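Local coordinates for protein AmbC (Sorangium cellulosum, PDB 5O15) that catalyses, as a bifunctional dehydratase-cyclase domain, both dehydration and probably oxygen-heterocycle closure of a polyketide intermediate in ambruticin biosynthesis, at residues S231-I236 / D266-A271; E260-S265 / T289-W294; E167-W172 / L221-L226; L49-L54 / I58-A63. All blocks are in the same frame, centred on the assembly; numbering follows the deposited sequence. Where two conformers were deposited one is given.

Contact 1. Residues S231-I236 / D266-A271; sequences SPREGI and DGDQLA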
loop_
_atom_site.group_PDB
_atom_site.type_symbol
_atom_site.label_atom_id
_atom_site.label_comp_id
_atom_site.label_asym_id
_atom_site.label_seq_id
_atom_site.Cartn_x
_atom_site.Cartn_y
_atom_site.Cartn_z
ATOM N N SER A 231 5.150 20.305 -13.981
ATOM C CA SER A 231 4.411 20.523 -15.213
ATOM C C SER A 231 3.069 19.813 -15.111
ATOM O O SER A 231 3.031 18.643 -14.720
ATOM C CB SER A 231 5.177 19.946 -16.395
ATOM O OG SER A 231 6.437 20.570 -16.542
ATOM N N PRO A 232 1.960 20.480 -15.432
ATOM C CA PRO A 232 0.652 19.830 -15.304
ATOM C C PRO A 232 0.565 18.598 -16.181
ATOM O O PRO A 232 1.092 18.565 -17.297
ATOM C CB PRO A 232 -0.331 20.916 -15.766
ATOM C CG PRO A 232 0.350 22.172 -15.467
ATOM C CD PRO A 232 1.806 21.911 -15.745
ATOM N N ARG A 233 -0.138 17.591 -15.673
ATOM C CA ARG A 233 -0.355 16.355 -16.398
ATOM C C ARG A 233 -1.739 15.811 -16.057
ATOM O O ARG A 233 -2.266 16.061 -14.971
ATOM C CB ARG A 233 0.729 15.331 -16.055
ATOM C CG ARG A 233 0.637 14.068 -16.880
ATOM C CD ARG A 233 1.914 13.264 -16.853
ATOM N NE ARG A 233 1.751 12.043 -17.626
ATOM C CZ ARG A 233 2.745 11.243 -17.982
ATOM N NH1 ARG A 233 3.992 11.522 -17.623
ATOM N NH2 ARG A 233 2.481 10.167 -18.695
ATOM N N GLU A 234 -2.313 15.060 -16.999
ATOM C CA GLU A 234 -3.626 14.447 -16.829
ATOM C C GLU A 234 -3.524 13.208 -15.944
ATOM O O GLU A 234 -2.624 12.391 -16.110
ATOM C CB GLU A 234 -4.180 14.023 -18.199
ATOM C CG GLU A 234 -5.571 13.407 -18.135
ATOM C CD GLU A 234 -6.096 12.946 -19.478
ATOM O OE1 GLU A 234 -5.352 13.000 -20.481
ATOM O OE2 GLU A 234 -7.268 12.535 -19.526
ATOM N N GLY A 235 -4.466 13.067 -15.012
ATOM C CA GLY A 235 -4.633 11.845 -14.259
ATOM C C GLY A 235 -3.778 11.724 -13.026
ATOM O O GLY A 235 -3.493 12.710 -12.352
ATOM N N ILE A 236 -3.362 10.498 -12.706
ATOM C CA ILE A 236 -2.629 10.269 -11.462
ATOM C C ILE A 236 -1.704 9.067 -11.637
ATOM O O ILE A 236 -2.085 8.095 -12.320
ATOM C CB ILE A 236 -3.601 10.037 -10.289
ATOM C CG1 ILE A 236 -2.876 10.208 -8.953
ATOM C CG2 ILE A 236 -4.318 8.664 -10.412
ATOM C CD1 ILE A 236 -3.795 10.175 -7.727
ATOM N N ASP A 266 11.701 6.233 -17.516
ATOM C CA ASP A 266 10.477 6.066 -18.291
ATOM C C ASP A 266 9.537 7.198 -17.911
ATOM O O ASP A 266 9.119 7.295 -16.755
ATOM C CB ASP A 266 9.829 4.709 -17.994
ATOM C CG ASP A 266 8.650 4.411 -18.899
ATOM O OD1 ASP A 266 7.989 5.368 -19.358
ATOM O OD2 ASP A 266 8.377 3.218 -19.146
ATOM N N GLY A 267 9.204 8.048 -18.884
ATOM C CA GLY A 267 8.472 9.271 -18.597
ATOM C C GLY A 267 7.073 9.055 -18.058
ATOM O O GLY A 267 6.513 9.961 -17.435
ATOM N N ASP A 268 6.487 7.884 -18.293
ATOM C CA ASP A 268 5.139 7.599 -17.823
ATOM C C ASP A 268 5.124 6.917 -16.460
ATOM O O ASP A 268 4.046 6.560 -15.971
ATOM C CB ASP A 268 4.394 6.736 -18.852
ATOM C CG ASP A 268 4.328 7.384 -20.223
ATOM O OD1 ASP A 268 4.293 8.626 -20.294
ATOM O OD2 ASP A 268 4.307 6.654 -21.236
ATOM N N GLN A 269 6.281 6.759 -15.820
ATOM C CA GLN A 269 6.366 6.018 -14.571
ATOM C C GLN A 269 7.075 6.820 -13.495
ATOM O O GLN A 269 7.872 7.718 -13.766
ATOM C CB GLN A 269 7.130 4.716 -14.740
ATOM C CG GLN A 269 6.430 3.726 -15.608
ATOM C CD GLN A 269 7.079 2.372 -15.566
ATOM O OE1 GLN A 269 7.907 2.076 -14.702
ATOM N NE2 GLN A 269 6.696 1.534 -16.496
ATOM N N LEU A 270 6.763 6.449 -12.264
ATOM C CA LEU A 270 7.368 6.964 -11.052
ATOM C C LEU A 270 7.824 5.757 -10.253
ATOM O O LEU A 270 7.121 4.744 -10.200
ATOM C CB LEU A 270 6.304 7.747 -10.263
ATOM C CG LEU A 270 6.633 8.559 -9.029
ATOM C CD1 LEU A 270 7.692 9.595 -9.330
ATOM C CD2 LEU A 270 5.339 9.206 -8.563
ATOM N N ALA A 271 8.998 5.851 -9.633
ATOM C CA ALA A 271 9.539 4.737 -8.865
ATOM C C ALA A 271 10.278 5.291 -7.659
ATOM O O ALA A 271 10.919 6.338 -7.745
ATOM C CB ALA A 271 10.481 3.855 -9.703
#
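The guanidinium of Arg233 takes Gly267 O and Asp268 OD1 at its edge, while one of its faces lies over the indole of Trp294 in a cation-pi pair. The edge partners are taken one by each terminal nitrogen. NH1 of Arg233 donates to O of Gly267 at 3.0 Å, and this acceptor lies close to the guanidinium plane. NH2 of Arg233 meets OD1 of Asp268 at 2.9 Å with an N-H...O angle of 153°, a hydrogen bond that is also a salt bridge. The two charged planes are nearly perpendicular, 80° apart, and the nitrogen comes to OD1 from above the carboxylate plane, so this is a single-oxygen grip and not a paired, end-on one.

Arg233 gets there as an outstretched arm: CG is anti to the backbone N (chi1 -174°), and the chain stays extended to NE, spanning from its loop to the turn. The turn is itself stiffened. Asp266 OD1 accepts from the backbone N of Asp268 at 3.1 Å, an Asx turn, and Asp266 O accepts from N of Gln269 at 3.0 Å. Asp268 is further paired through its backbone with Trp294, so the residue that holds the arginine's edge is linked to the one that covers its face. All three touching residues are exposed, and solvent probably weakens the charge attraction.

The 266-269 segment is a type I beta turn leading into strand 269-277, part of the connection between neighbouring antiparallel strands in the second half of the double hotdog fold.

Contact 2. Residues E260-S265 / T289-W294; sequences EVEDAS and TFRARW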
loop_
_atom_site.group_PDB
_atom_site.type_symbol
_atom_site.label_atom_id
_atom_site.label_comp_id
_atom_site.label_asym_id
_atom_site.label_seq_id
_atom_site.Cartn_x
_atom_site.Cartn_y
_atom_site.Cartn_z
ATOM N N GLU A 260 12.624 7.699 -1.311
ATOM C CA GLU A 260 13.728 8.048 -2.189
ATOM C C GLU A 260 13.339 7.778 -3.633
ATOM O O GLU A 260 13.142 6.623 -4.025
ATOM C CB GLU A 260 14.993 7.292 -1.809
ATOM C CG GLU A 260 16.172 7.698 -2.657
ATOM C CD GLU A 260 17.493 7.422 -1.988
ATOM O OE1 GLU A 260 18.337 8.346 -1.943
ATOM O OE2 GLU A 260 17.682 6.304 -1.480
ATOM N N VAL A 261 13.218 8.858 -4.402
ATOM C CA VAL A 261 12.733 8.764 -5.767
ATOM C C VAL A 261 13.862 8.307 -6.675
ATOM O O VAL A 261 14.975 8.837 -6.621
ATOM C CB VAL A 261 12.148 10.109 -6.214
ATOM C CG1 VAL A 261 11.590 10.026 -7.601
ATOM C CG2 VAL A 261 11.077 10.532 -5.242
ATOM N N GLU A 262 13.567 7.302 -7.496
ATOM C CA GLU A 262 14.510 6.814 -8.493
ATOM C C GLU A 262 14.477 7.729 -9.707
ATOM O O GLU A 262 13.424 8.253 -10.072
ATOM C CB GLU A 262 14.094 5.416 -8.949
ATOM C CG GLU A 262 14.865 4.278 -8.318
ATOM C CD GLU A 262 14.515 2.940 -8.947
ATOM O OE1 GLU A 262 14.344 1.951 -8.202
ATOM O OE2 GLU A 262 14.394 2.888 -10.190
ATOM N N ASP A 263 15.640 7.970 -10.305
ATOM C CA ASP A 263 15.672 8.718 -11.556
ATOM C C ASP A 263 14.869 7.967 -12.611
ATOM O O ASP A 263 15.175 6.816 -12.932
ATOM C CB ASP A 263 17.114 8.922 -12.017
ATOM C CG ASP A 263 17.875 9.901 -11.136
ATOM O OD1 ASP A 263 17.263 10.887 -10.663
ATOM O OD2 ASP A 263 19.087 9.688 -10.915
ATOM N N ALA A 264 13.839 8.623 -13.147
ATOM C CA ALA A 264 12.834 7.962 -13.979
ATOM C C ALA A 264 13.372 7.789 -15.394
ATOM O O ALA A 264 13.447 8.747 -16.167
ATOM C CB ALA A 264 11.538 8.767 -13.976
ATOM N N SER A 265 13.742 6.559 -15.745
ATOM C CA SER A 265 14.122 6.234 -17.114
ATOM C C SER A 265 12.914 6.003 -18.020
ATOM O O SER A 265 13.090 5.614 -19.181
ATOM C CB SER A 265 15.037 5.004 -17.135
ATOM O OG SER A 265 14.362 3.847 -16.669
ATOM N N THR A 289 11.230 -1.217 -3.564
ATOM C CA THR A 289 10.740 -0.516 -4.735
ATOM C C THR A 289 9.220 -0.460 -4.708
ATOM O O THR A 289 8.532 -1.421 -4.320
ATOM C CB THR A 289 11.176 -1.192 -6.054
ATOM O OG1 THR A 289 12.562 -1.570 -5.987
ATOM C CG2 THR A 289 10.988 -0.236 -7.224
ATOM N N PHE A 290 8.732 0.672 -5.150
ATOM C CA PHE A 290 7.351 0.902 -5.522
ATOM C C PHE A 290 7.388 1.472 -6.933
ATOM O O PHE A 290 8.217 2.340 -7.202
ATOM C CB PHE A 290 6.829 2.048 -4.525
ATOM C CG PHE A 290 5.586 2.729 -4.983
ATOM C CD1 PHE A 290 4.362 2.128 -4.832
ATOM C CD2 PHE A 290 5.628 4.019 -5.521
ATOM C CE1 PHE A 290 3.221 2.749 -5.254
ATOM C CE2 PHE A 290 4.477 4.634 -5.955
ATOM C CZ PHE A 290 3.273 3.996 -5.817
ATOM N N ARG A 291 6.512 1.010 -7.832
ATOM C CA ARG A 291 6.455 1.543 -9.187
ATOM C C ARG A 291 5.031 1.912 -9.525
ATOM O O ARG A 291 4.117 1.119 -9.276
ATOM C CB ARG A 291 6.940 0.525 -10.203
ATOM C CG ARG A 291 8.326 0.077 -9.960
ATOM C CD ARG A 291 8.898 -0.520 -11.216
ATOM N NE ARG A 291 10.145 -1.208 -10.938
ATOM C CZ ARG A 291 11.333 -0.616 -10.862
ATOM N NH1 ARG A 291 11.453 0.694 -11.050
ATOM N NH2 ARG A 291 12.410 -1.342 -10.599
ATOM N N ALA A 292 4.857 3.093 -10.118
ATOM C CA ALA A 292 3.551 3.574 -10.520
ATOM C C ALA A 292 3.605 4.062 -11.954
ATOM O O ALA A 292 4.660 4.458 -12.450
ATOM C CB ALA A 292 3.108 4.738 -9.628
ATOM N N ARG A 293 2.451 4.027 -12.607
ATOM C CA ARG A 293 2.290 4.501 -13.970
ATOM C C ARG A 293 1.122 5.470 -14.031
ATOM O O ARG A 293 0.073 5.204 -13.448
ATOM C CB ARG A 293 1.987 3.308 -14.890
ATOM C CG ARG A 293 1.788 3.642 -16.331
ATOM C CD ARG A 293 1.528 2.391 -17.168
ATOM N NE ARG A 293 2.668 1.478 -17.196
ATOM C CZ ARG A 293 2.724 0.289 -16.596
ATOM N NH1 ARG A 293 1.697 -0.171 -15.888
ATOM N NH2 ARG A 293 3.814 -0.457 -16.719
ATOM N N TRP A 294 1.304 6.567 -14.760
ATOM C CA TRP A 294 0.234 7.542 -14.930
ATOM C C TRP A 294 -0.982 6.915 -15.596
ATOM O O TRP A 294 -0.851 6.176 -16.576
ATOM C CB TRP A 294 0.736 8.721 -15.758
ATOM C CG TRP A 294 1.627 9.646 -14.984
ATOM C CD1 TRP A 294 2.969 9.512 -14.756
ATOM C CD2 TRP A 294 1.226 10.835 -14.318
ATOM N NE1 TRP A 294 3.430 10.570 -14.004
ATOM C CE2 TRP A 294 2.371 11.390 -13.722
ATOM C CE3 TRP A 294 0.006 11.496 -14.179
ATOM C CZ2 TRP A 294 2.334 12.567 -13.008
ATOM C CZ3 TRP A 294 -0.030 12.677 -13.460
ATOM C CH2 TRP A 294 1.127 13.193 -12.878
#
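Glu262 lays its carboxylate across the side chains of Thr289 and Arg291, one oxygen to each. The setting is the antiparallel sheet of the second hotdog: Glu262 lies in the segment 260-265, on the side of strand 254-261, and this strand and strand 283-295 are not direct neighbours, because strand 269-277 runs between them. The spacing supports this, since the nearest alpha carbons, CA of Glu262 and CA of Thr289, are 9.1 Å apart. Ala271 occupies the intervening strand; its backbone pairs with Glu262, and its side chain touches both Glu262 and Arg291.

The ionic part is loose. OE2 of Glu262 lies 3.8 Å from NH1 of Arg291, a long salt bridge without hydrogen-bond geometry. OE2 lies at the edge of the guanidinium, but the carboxylate and guanidinium planes are turned 76° against each other, so no flat, two-pronged pairing arises. Glu262 reaches out with a chain extended beyond CG, although its chi1 of -100° departs from a staggered setting. The attraction is probably modest, as the contact lies at the surface.

The other oxygen makes only a van der Waals approach: OE1 of Glu262 stands 4.1 Å from CG2 of Thr289, the two side chains crossing at about a right angle. Thr289 also serves Arg291, two residues on along the same strand. Having its methyl anti to the backbone N, with OG1 beside that N (chi1 -44°), it sets CG2 of Thr289 3.7 Å above the plane of the Arg291 guanidinium, over its centre.

Contact 3. Residues E167-W172 / L221-L226; sequences EALDAW and LLRAEL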
loop_
_atom_site.group_PDB
_atom_site.type_symbol
_atom_site.label_atom_id
_atom_site.label_comp_id
_atom_site.label_asym_id
_atom_site.label_seq_id
_atom_site.Cartn_x
_atom_site.Cartn_y
_atom_site.Cartn_z
ATOM N N GLU A 167 -5.055 18.544 -7.578
ATOM C CA GLU A 167 -6.402 18.184 -8.019
ATOM C C GLU A 167 -6.641 16.684 -7.925
ATOM O O GLU A 167 -7.681 16.249 -7.446
ATOM C CB GLU A 167 -6.615 18.671 -9.442
ATOM C CG GLU A 167 -7.994 18.443 -10.006
ATOM C CD GLU A 167 -9.055 19.430 -9.553
ATOM O OE1 GLU A 167 -8.718 20.514 -9.024
ATOM O OE2 GLU A 167 -10.233 19.124 -9.747
ATOM N N ALA A 168 -5.682 15.877 -8.400
ATOM C CA ALA A 168 -5.890 14.429 -8.487
ATOM C C ALA A 168 -6.115 13.793 -7.126
ATOM O O ALA A 168 -6.685 12.692 -7.066
ATOM C CB ALA A 168 -4.716 13.777 -9.231
ATOM N N LEU A 169 -5.649 14.408 -6.036
ATOM C CA LEU A 169 -5.929 13.933 -4.690
ATOM C C LEU A 169 -7.114 14.679 -4.085
ATOM O O LEU A 169 -8.127 14.103 -3.704
ATOM C CB LEU A 169 -4.704 14.080 -3.794
ATOM C CG LEU A 169 -3.518 13.211 -4.190
ATOM C CD1 LEU A 169 -2.369 13.507 -3.285
ATOM C CD2 LEU A 169 -3.864 11.706 -4.101
ATOM N N ASP A 170 -6.979 16.007 -3.981
ATOM C CA ASP A 170 -7.867 16.835 -3.176
ATOM C C ASP A 170 -9.268 16.918 -3.750
ATOM O O ASP A 170 -10.208 17.191 -2.996
ATOM C CB ASP A 170 -7.230 18.214 -2.946
ATOM C CG ASP A 170 -6.027 18.111 -2.076
ATOM O OD1 ASP A 170 -6.144 17.495 -0.999
ATOM O OD2 ASP A 170 -4.938 18.595 -2.439
ATOM N N ALA A 171 -9.451 16.762 -5.052
ATOM C CA ALA A 171 -10.803 16.770 -5.587
ATOM C C ALA A 171 -11.598 15.539 -5.206
ATOM O O ALA A 171 -12.821 15.532 -5.369
ATOM C CB ALA A 171 -10.781 16.919 -7.100
ATOM N N TRP A 172 -10.921 14.476 -4.735
ATOM C CA TRP A 172 -11.537 13.160 -4.721
ATOM C C TRP A 172 -11.541 12.472 -3.366
ATOM O O TRP A 172 -12.546 11.875 -2.988
ATOM C CB TRP A 172 -10.819 12.274 -5.735
ATOM C CG TRP A 172 -10.892 12.754 -7.140
ATOM C CD1 TRP A 172 -9.863 13.196 -7.890
ATOM C CD2 TRP A 172 -12.062 12.867 -7.945
ATOM N NE1 TRP A 172 -10.305 13.561 -9.131
ATOM C CE2 TRP A 172 -11.655 13.358 -9.195
ATOM C CE3 TRP A 172 -13.416 12.583 -7.738
ATOM C CZ2 TRP A 172 -12.544 13.545 -10.253
ATOM C CZ3 TRP A 172 -14.307 12.785 -8.791
ATOM C CH2 TRP A 172 -13.857 13.262 -10.026
ATOM N N LEU A 221 4.820 11.448 -1.582
ATOM C CA LEU A 221 5.509 11.445 -2.854
ATOM C C LEU A 221 4.731 12.212 -3.921
ATOM O O LEU A 221 5.291 13.035 -4.648
ATOM C CB LEU A 221 5.716 10.001 -3.275
ATOM C CG LEU A 221 6.269 9.827 -4.675
ATOM C CD1 LEU A 221 7.625 10.504 -4.791
ATOM C CD2 LEU A 221 6.402 8.387 -4.995
ATOM N N LEU A 222 3.438 11.952 -4.038
ATOM C CA LEU A 222 2.651 12.618 -5.065
ATOM C C LEU A 222 2.543 14.112 -4.806
ATOM O O LEU A 222 2.591 14.909 -5.743
ATOM C CB LEU A 222 1.269 11.983 -5.152
ATOM C CG LEU A 222 1.222 10.558 -5.680
ATOM C CD1 LEU A 222 -0.186 9.981 -5.593
ATOM C CD2 LEU A 222 1.761 10.467 -7.096
ATOM N N ARG A 223 2.382 14.525 -3.552
ATOM C CA ARG A 223 2.305 15.949 -3.285
ATOM C C ARG A 223 3.613 16.641 -3.612
ATOM O O ARG A 223 3.615 17.779 -4.089
ATOM C CB ARG A 223 1.882 16.203 -1.841
ATOM C CG ARG A 223 0.419 15.844 -1.616
ATOM C CD ARG A 223 -0.077 16.118 -0.218
ATOM N NE ARG A 223 -1.472 15.776 -0.084
ATOM C CZ ARG A 223 -2.496 16.475 -0.558
ATOM N NH1 ARG A 223 -2.336 17.671 -1.098
ATOM N NH2 ARG A 223 -3.710 15.966 -0.481
ATOM N N ALA A 224 4.726 15.965 -3.405
ATOM C CA ALA A 224 6.008 16.522 -3.799
ATOM C C ALA A 224 6.154 16.566 -5.319
ATOM O O ALA A 224 6.599 17.566 -5.876
ATOM C CB ALA A 224 7.117 15.687 -3.152
ATOM N N GLU A 225 5.751 15.512 -6.011
ATOM C CA GLU A 225 5.960 15.413 -7.461
ATOM C C GLU A 225 4.933 16.178 -8.302
ATOM O O GLU A 225 5.267 16.598 -9.419
ATOM C CB GLU A 225 5.952 13.954 -7.884
ATOM C CG GLU A 225 7.174 13.229 -7.406
ATOM C CD GLU A 225 8.363 13.468 -8.324
ATOM O OE1 GLU A 225 8.160 13.485 -9.557
ATOM O OE2 GLU A 225 9.490 13.655 -7.818
ATOM N N LEU A 226 3.692 16.320 -7.830
ATOM C CA LEU A 226 2.616 16.990 -8.561
ATOM C C LEU A 226 2.405 18.414 -8.069
ATOM O O LEU A 226 1.401 19.059 -8.419
ATOM C CB LEU A 226 1.323 16.177 -8.425
ATOM C CG LEU A 226 1.158 14.977 -9.371
ATOM C CD1 LEU A 226 2.290 13.947 -9.275
ATOM C CD2 LEU A 226 -0.178 14.299 -9.131
#
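The C-terminal end of helix 211-225, the long helix of the second hotdog half, meets the short helix 167-170, where Arg223 and Asp170 form an end-on, two-nitrogen salt bridge. NH2 of Arg223 donates to OD1 of Asp170 at 2.9 Å, and NH1 of Arg223 to OD2 of Asp170 at 3.1 Å. Both bonds are fairly straight, at 164° and 161°, and both oxygens lie near the guanidinium plane. The carboxylate is nevertheless twisted by 37° against it: OD2 uses its syn lone pair, whereas OD1 is met on its syn side but well out of plane. OD2 also accepts from the backbone N of Val166, which helps to fix the rotation of the carboxylate.

Leu169 supplies the apolar cover. Its CD1 stands 3.7 Å above the plane of the Arg223 guanidinium, offset toward the rim, and CB of Leu169 is 3.9 Å from NH2 of Arg223. On the other branch, CD2 of Leu169 meets CD1 of Leu222 at 4.3 Å. Arg223 reaches across with its chain extended from CG to NE. A methionine in its place would probably leave the Asp170 carboxylate without its charged mate.

Arg223 is buried, so its charge has little solvent to screen it; the paired, straight bonds to Asp170 are likely to compensate that charge and favour the ionised form of both partners.

Contact 4. Residues L49-L54 / I58-A63; sequences LDHVVL and ILPGTA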
loop_
_atom_site.group_PDB
_atom_site.type_symbol
_atom_site.label_atom_id
_atom_site.label_comp_id
_atom_site.label_asym_id
_atom_site.label_seq_id
_atom_site.Cartn_x
_atom_site.Cartn_y
_atom_site.Cartn_z
ATOM N N LEU A 49 -13.808 3.401 1.600
ATOM C CA LEU A 49 -14.587 4.166 0.631
ATOM C C LEU A 49 -14.057 5.573 0.431
ATOM O O LEU A 49 -14.485 6.258 -0.508
ATOM C CB LEU A 49 -16.062 4.198 1.040
ATOM C CG LEU A 49 -16.751 2.831 1.116
ATOM C CD1 LEU A 49 -18.173 2.989 1.694
ATOM C CD2 LEU A 49 -16.745 2.175 -0.256
ATOM N N ASP A 50 -13.179 6.053 1.321
ATOM C CA ASP A 50 -12.542 7.334 1.093
ATOM C C ASP A 50 -11.489 7.268 0.000
ATOM O O ASP A 50 -10.999 8.333 -0.432
ATOM C CB ASP A 50 -11.869 7.811 2.381
ATOM C CG ASP A 50 -12.843 8.279 3.460
ATOM O OD1 ASP A 50 -14.053 8.353 3.193
ATOM O OD2 ASP A 50 -12.354 8.576 4.577
ATOM N N HIS A 51 -11.161 6.064 -0.500
ATOM C CA HIS A 51 -10.140 5.925 -1.534
ATOM C C HIS A 51 -10.783 6.044 -2.908
ATOM O O HIS A 51 -11.006 5.073 -3.639
ATOM C CB HIS A 51 -9.370 4.613 -1.403
ATOM C CG HIS A 51 -8.142 4.598 -2.247
ATOM N ND1 HIS A 51 -8.036 3.792 -3.357
ATOM C CD2 HIS A 51 -6.982 5.283 -2.177
ATOM C CE1 HIS A 51 -6.857 3.973 -3.926
ATOM N NE2 HIS A 51 -6.196 4.887 -3.230
ATOM N N VAL A 52 -11.064 7.300 -3.270
ATOM C CA VAL A 52 -11.666 7.648 -4.547
ATOM C C VAL A 52 -10.553 8.064 -5.490
ATOM O O VAL A 52 -9.848 9.050 -5.220
ATOM C CB VAL A 52 -12.716 8.757 -4.392
ATOM C CG1 VAL A 52 -13.371 9.043 -5.736
ATOM C CG2 VAL A 52 -13.751 8.376 -3.326
ATOM N N VAL A 53 -10.388 7.309 -6.591
ATOM C CA VAL A 53 -9.305 7.523 -7.534
ATOM C C VAL A 53 -9.907 8.107 -8.805
ATOM O O VAL A 53 -10.552 7.409 -9.595
ATOM C CB VAL A 53 -8.560 6.225 -7.828
ATOM C CG1 VAL A 53 -7.470 6.503 -8.797
ATOM C CG2 VAL A 53 -8.011 5.636 -6.532
ATOM N N LEU A 54 -9.770 9.431 -8.960
ATOM C CA LEU A 54 -10.263 10.126 -10.154
ATOM C C LEU A 54 -11.739 9.822 -10.405
ATOM O O LEU A 54 -12.182 9.676 -11.544
ATOM C CB LEU A 54 -9.414 9.827 -11.396
ATOM C CG LEU A 54 -7.910 10.087 -11.309
ATOM C CD1 LEU A 54 -7.194 9.657 -12.580
ATOM C CD2 LEU A 54 -7.622 11.577 -10.965
ATOM N N ILE A 58 -12.080 2.463 -5.383
ATOM C CA ILE A 58 -11.372 1.188 -5.450
ATOM C C ILE A 58 -10.548 1.015 -4.184
ATOM O O ILE A 58 -10.110 1.986 -3.559
ATOM C CB ILE A 58 -10.457 1.069 -6.686
ATOM C CG1 ILE A 58 -9.412 2.192 -6.720
ATOM C CG2 ILE A 58 -11.295 0.959 -7.941
ATOM C CD1 ILE A 58 -8.431 2.067 -7.883
ATOM N N LEU A 59 -10.322 -0.234 -3.805
ATOM C CA LEU A 59 -9.477 -0.512 -2.663
ATOM C C LEU A 59 -8.076 0.034 -2.947
ATOM O O LEU A 59 -7.584 -0.101 -4.061
ATOM C CB LEU A 59 -9.449 -2.027 -2.429
ATOM C CG LEU A 59 -8.887 -2.496 -1.074
ATOM C CD1 LEU A 59 -9.776 -2.106 0.124
ATOM C CD2 LEU A 59 -8.613 -3.960 -1.100
ATOM N N PRO A 60 -7.408 0.675 -1.988
ATOM C CA PRO A 60 -6.017 1.075 -2.251
ATOM C C PRO A 60 -5.133 -0.127 -2.523
ATOM O O PRO A 60 -5.252 -1.157 -1.864
ATOM C CB PRO A 60 -5.591 1.784 -0.960
ATOM C CG PRO A 60 -6.484 1.241 0.071
ATOM C CD PRO A 60 -7.807 0.990 -0.614
ATOM N N GLY A 61 -4.206 0.010 -3.476
ATOM C CA GLY A 61 -3.261 -1.066 -3.741
ATOM C C GLY A 61 -2.406 -1.455 -2.545
ATOM O O GLY A 61 -1.943 -2.605 -2.448
ATOM N N THR A 62 -2.214 -0.510 -1.600
ATOM C CA THR A 62 -1.526 -0.863 -0.362
ATOM C C THR A 62 -2.288 -1.894 0.453
ATOM O O THR A 62 -1.686 -2.557 1.303
ATOM C CB THR A 62 -1.294 0.377 0.496
ATOM O OG1 THR A 62 -2.559 0.995 0.711
ATOM C CG2 THR A 62 -0.333 1.361 -0.154
ATOM N N ALA A 63 -3.585 -2.057 0.210
ATOM C CA ALA A 63 -4.304 -3.142 0.865
ATOM C C ALA A 63 -3.880 -4.513 0.328
ATOM O O ALA A 63 -3.868 -5.496 1.082
ATOM C CB ALA A 63 -5.802 -2.996 0.681
#
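Two hydrogen bonds tie His51 to Ile58. ND1 of His51 donates to O of Ile58 at 2.8 Å with an angle of 157°, the oxygen lying close to the ring plane; N of Ile58 returns a weak bond to O of His51 at 3.3 Å. The imidazole reaches this carbonyl because CG is anti to the backbone N (chi1 -167°).

The CH-pi contact comes over one face of the same ring: CB of Pro60 sits 3.8 Å from the centroid of the His51 ring, only 3° off its normal, and CA of Pro60 approaches CE1 of His51 at 3.5 Å. Phe177 meets the imidazole as well, its ring inclined to it.

Apolar packing follows two residues on, where CG2 of Val53 touches CG1 of Ile58 at 3.7 Å. A phenylalanine replacing His51 would probably leave the carbonyl of Ile58 without its side-chain donor and the ring freer to turn.

His51, at the centre of an inverse gamma turn, and Pro60, at the approach to the helix that follows, match the ends of the HxxxGxxxxP signature of polyketide synthase dehydratases, whose histidine is catalytic in relatives.

Contacts 1, 2 and 3 gather in the second hotdog half, whereas contact 4 lies in the first. Contacts 1 and 2, with centres about 10 Å apart, share the sheet: Leu270 O meets Ala292 N at 2.8 Å, and Ala271 O meets Glu262 N at 2.8 Å, both probable hydrogen bonds. Contact 3 packs against that sheet, Leu221 CD1 lying 3.5 Å from Val261 CG2. Contact 4, its centre about 14 Å from that of contact 3, meets it where Trp172 CB is 3.4 Å from Val52 O. Helix 211-225 also carries Asp215, touched by Thr62; by analogy with relatives, that aspartate and His51 probably form the active site between the halves.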